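PDB 3VIU: phosphoribosylformylglycinamidine synthase 2 from Thermus thermophilus, which belongs to the PurM-like family and holds adenosine-5'-diphosphate and magnesium in this structure. Local coordinates for residues 71-76 with 181-186. Residues are numbered along the deposited sequence; the frame is centred on the assembly and turned at random.
Sequences VVRVGE and LREEHL
The guanidinium of Arg-73 meets the carboxylate of Glu-183 at its edge. The two planes are turned 38° apart. NH1 of Arg-73 lies 2.6 Å from OE2 of Glu-183 in a salt bridge. The hydrogen bond within it is weak, because the N-H...O angle is only 120°. Glu-183 has CG anti to its backbone N (chi1 -156°) and is extended beyond it, which carries the carboxylate across to strand 70-75. Bends at chi2 and chi3 of Arg-73 turn its guanidinium edge to Glu-183. Leu-62 of strand 61-63 touches both side chains.

The guanidinium of Arg-182 has two partners at its edge. NE points to OE2 of Glu-184 at 3.4 Å, a weak hydrogen bond within a salt bridge. NH1 reaches the carbonyl O of Glu-76, also at 3.4 Å and weakly. Trp-78 adds a cation-pi contact to Arg-182.

The contact lies on the first of the two PurM N-terminal-like domains. Strands 70-75 and 172-182 belong to one mixed sheet and are separated by strand 78-86. No backbone-to-backbone bond joins the two segments. Side chains span the gap, and the one backbone atom used is O of Glu-76. A classic beta bulge at Val-74 and Gly-75, opposite Trp-78, precedes Glu-76. After Arg-182 the chain leaves the sheet in a 3-10 turn, where His-185 N bonds to Arg-182 O at 2.8 Å.

This turn brings Leu-186 back toward the sheet. Its CD1 meets CG2 of Val-71 tip to tip at 4.1 Å. Met-113 touches both residues, and Ala-79 and Ala-81 of the intervening strand pack against Val-71.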
loop_
_atom_site.group_PDB
_atom_site.type_symbol
_atom_site.label_atom_id
_atom_site.label_comp_id
_atom_site.label_asym_id
_atom_site.label_seq_id
_atom_site.Cartn_x
_atom_site.Cartn_y
_atom_site.Cartn_z
ATOM N N VAL A 71 -3.423 -13.194 2.573
ATOM C CA VAL A 71 -4.120 -13.422 3.826
ATOM C C VAL A 71 -3.180 -14.024 4.847
ATOM O O VAL A 71 -2.430 -14.945 4.543
ATOM C CB VAL A 71 -5.306 -14.397 3.646
ATOM C CG1 VAL A 71 -6.186 -14.387 4.906
ATOM C CG2 VAL A 71 -6.105 -14.021 2.407
ATOM N N VAL A 72 -3.223 -13.493 6.061
ATOM C CA VAL A 72 -2.386 -13.991 7.139
ATOM C C VAL A 72 -3.261 -14.296 8.343
ATOM O O VAL A 72 -4.346 -13.730 8.498
ATOM C CB VAL A 72 -1.312 -12.961 7.558
ATOM C CG1 VAL A 72 -0.429 -12.626 6.369
ATOM C CG2 VAL A 72 -1.974 -11.709 8.125
ATOM N N ARG A 73 -2.783 -15.201 9.186
ATOM C CA ARG A 73 -3.497 -15.596 10.394
ATOM C C ARG A 73 -3.193 -14.580 11.492
ATOM O O ARG A 73 -2.042 -14.173 11.652
ATOM C CB ARG A 73 -3.025 -16.988 10.824
ATOM C CG ARG A 73 -3.688 -17.526 12.066
ATOM C CD ARG A 73 -4.072 -18.968 11.845
ATOM N NE ARG A 73 -2.917 -19.844 11.720
ATOM C CZ ARG A 73 -2.973 -21.071 11.215
ATOM N NH1 ARG A 73 -4.128 -21.554 10.783
ATOM N NH2 ARG A 73 -1.880 -21.821 11.160
ATOM N N VAL A 74 -4.213 -14.163 12.241
ATOM C CA VAL A 74 -3.994 -13.198 13.311
ATOM C C VAL A 74 -4.369 -13.766 14.677
ATOM O O VAL A 74 -4.159 -13.118 15.706
ATOM C CB VAL A 74 -4.766 -11.877 13.067
ATOM C CG1 VAL A 74 -4.395 -11.303 11.700
ATOM C CG2 VAL A 74 -6.257 -12.109 13.160
ATOM N N GLY A 75 -4.926 -14.973 14.692
ATOM C CA GLY A 75 -5.272 -15.596 15.959
ATOM C C GLY A 75 -6.733 -15.701 16.352
ATOM O O GLY A 75 -7.611 -15.076 15.752
ATOM N N GLU A 76 -6.981 -16.504 17.385
ATOM C CA GLU A 76 -8.317 -16.740 17.902
ATOM C C GLU A 76 -9.323 -17.016 16.783
ATOM O O GLU A 76 -10.504 -16.673 16.877
ATOM C CB GLU A 76 -8.756 -15.556 18.771
ATOM C CG GLU A 76 -7.830 -15.347 19.973
ATOM C CD GLU A 76 -8.338 -14.321 20.983
ATOM O OE1 GLU A 76 -7.548 -13.945 21.881
ATOM O OE2 GLU A 76 -9.516 -13.896 20.895
ATOM N N LEU A 181 -11.817 -11.765 8.402
ATOM C CA LEU A 181 -12.725 -12.871 8.188
ATOM C C LEU A 181 -12.360 -14.014 9.113
ATOM O O LEU A 181 -11.303 -14.013 9.750
ATOM C CB LEU A 181 -12.631 -13.353 6.740
ATOM C CG LEU A 181 -11.286 -13.955 6.324
ATOM C CD1 LEU A 181 -11.448 -14.673 4.995
ATOM C CD2 LEU A 181 -10.221 -12.872 6.222
ATOM N N ARG A 182 -13.256 -14.987 9.186
ATOM C CA ARG A 182 -13.039 -16.169 9.991
ATOM C C ARG A 182 -12.265 -17.072 9.050
ATOM O O ARG A 182 -12.667 -17.258 7.907
ATOM C CB ARG A 182 -14.381 -16.793 10.366
ATOM C CG ARG A 182 -15.275 -15.861 11.177
ATOM C CD ARG A 182 -14.660 -15.598 12.527
ATOM N NE ARG A 182 -14.526 -16.857 13.247
ATOM C CZ ARG A 182 -13.814 -17.027 14.356
ATOM N NH1 ARG A 182 -13.152 -16.009 14.894
ATOM N NH2 ARG A 182 -13.770 -18.226 14.921
ATOM N N GLU A 183 -11.144 -17.605 9.521
ATOM C CA GLU A 183 -10.301 -18.469 8.703
ATOM C C GLU A 183 -11.134 -19.509 7.949
ATOM O O GLU A 183 -10.960 -19.723 6.745
ATOM C CB GLU A 183 -9.260 -19.159 9.591
ATOM C CG GLU A 183 -8.005 -19.593 8.855
ATOM C CD GLU A 183 -6.919 -20.087 9.793
ATOM O OE1 GLU A 183 -6.681 -19.424 10.827
ATOM O OE2 GLU A 183 -6.298 -21.131 9.492
ATOM N N GLU A 184 -12.045 -20.139 8.676
ATOM C CA GLU A 184 -12.931 -21.165 8.138
ATOM C C GLU A 184 -13.634 -20.759 6.841
ATOM O O GLU A 184 -14.106 -21.615 6.096
ATOM C CB GLU A 184 -13.978 -21.509 9.195
ATOM C CG GLU A 184 -14.834 -20.306 9.591
ATOM C CD GLU A 184 -15.647 -20.541 10.848
ATOM O OE1 GLU A 184 -16.355 -21.571 10.919
ATOM O OE2 GLU A 184 -15.581 -19.690 11.764
ATOM N N HIS A 185 -13.701 -19.455 6.577
ATOM C CA HIS A 185 -14.374 -18.934 5.388
ATOM C C HIS A 185 -13.437 -18.483 4.283
ATOM O O HIS A 185 -13.882 -17.864 3.316
ATOM C CB HIS A 185 -15.256 -17.744 5.767
ATOM C CG HIS A 185 -16.335 -18.076 6.744
ATOM N ND1 HIS A 185 -16.930 -17.124 7.543
ATOM C CD2 HIS A 185 -16.941 -19.250 7.041
ATOM C CE1 HIS A 185 -17.856 -17.696 8.291
ATOM N NE2 HIS A 185 -17.883 -18.986 8.005
ATOM N N LEU A 186 -12.151 -18.777 4.413
ATOM C CA LEU A 186 -11.197 -18.350 3.398
ATOM C C LEU A 186 -11.494 -18.893 2.002
ATOM O O LEU A 186 -11.313 -20.083 1.734
ATOM C CB LEU A 186 -9.777 -18.733 3.815
ATOM C CG LEU A 186 -8.652 -18.372 2.840
ATOM C CD1 LEU A 186 -8.881 -17.001 2.232
ATOM C CD2 LEU A 186 -7.327 -18.413 3.586
#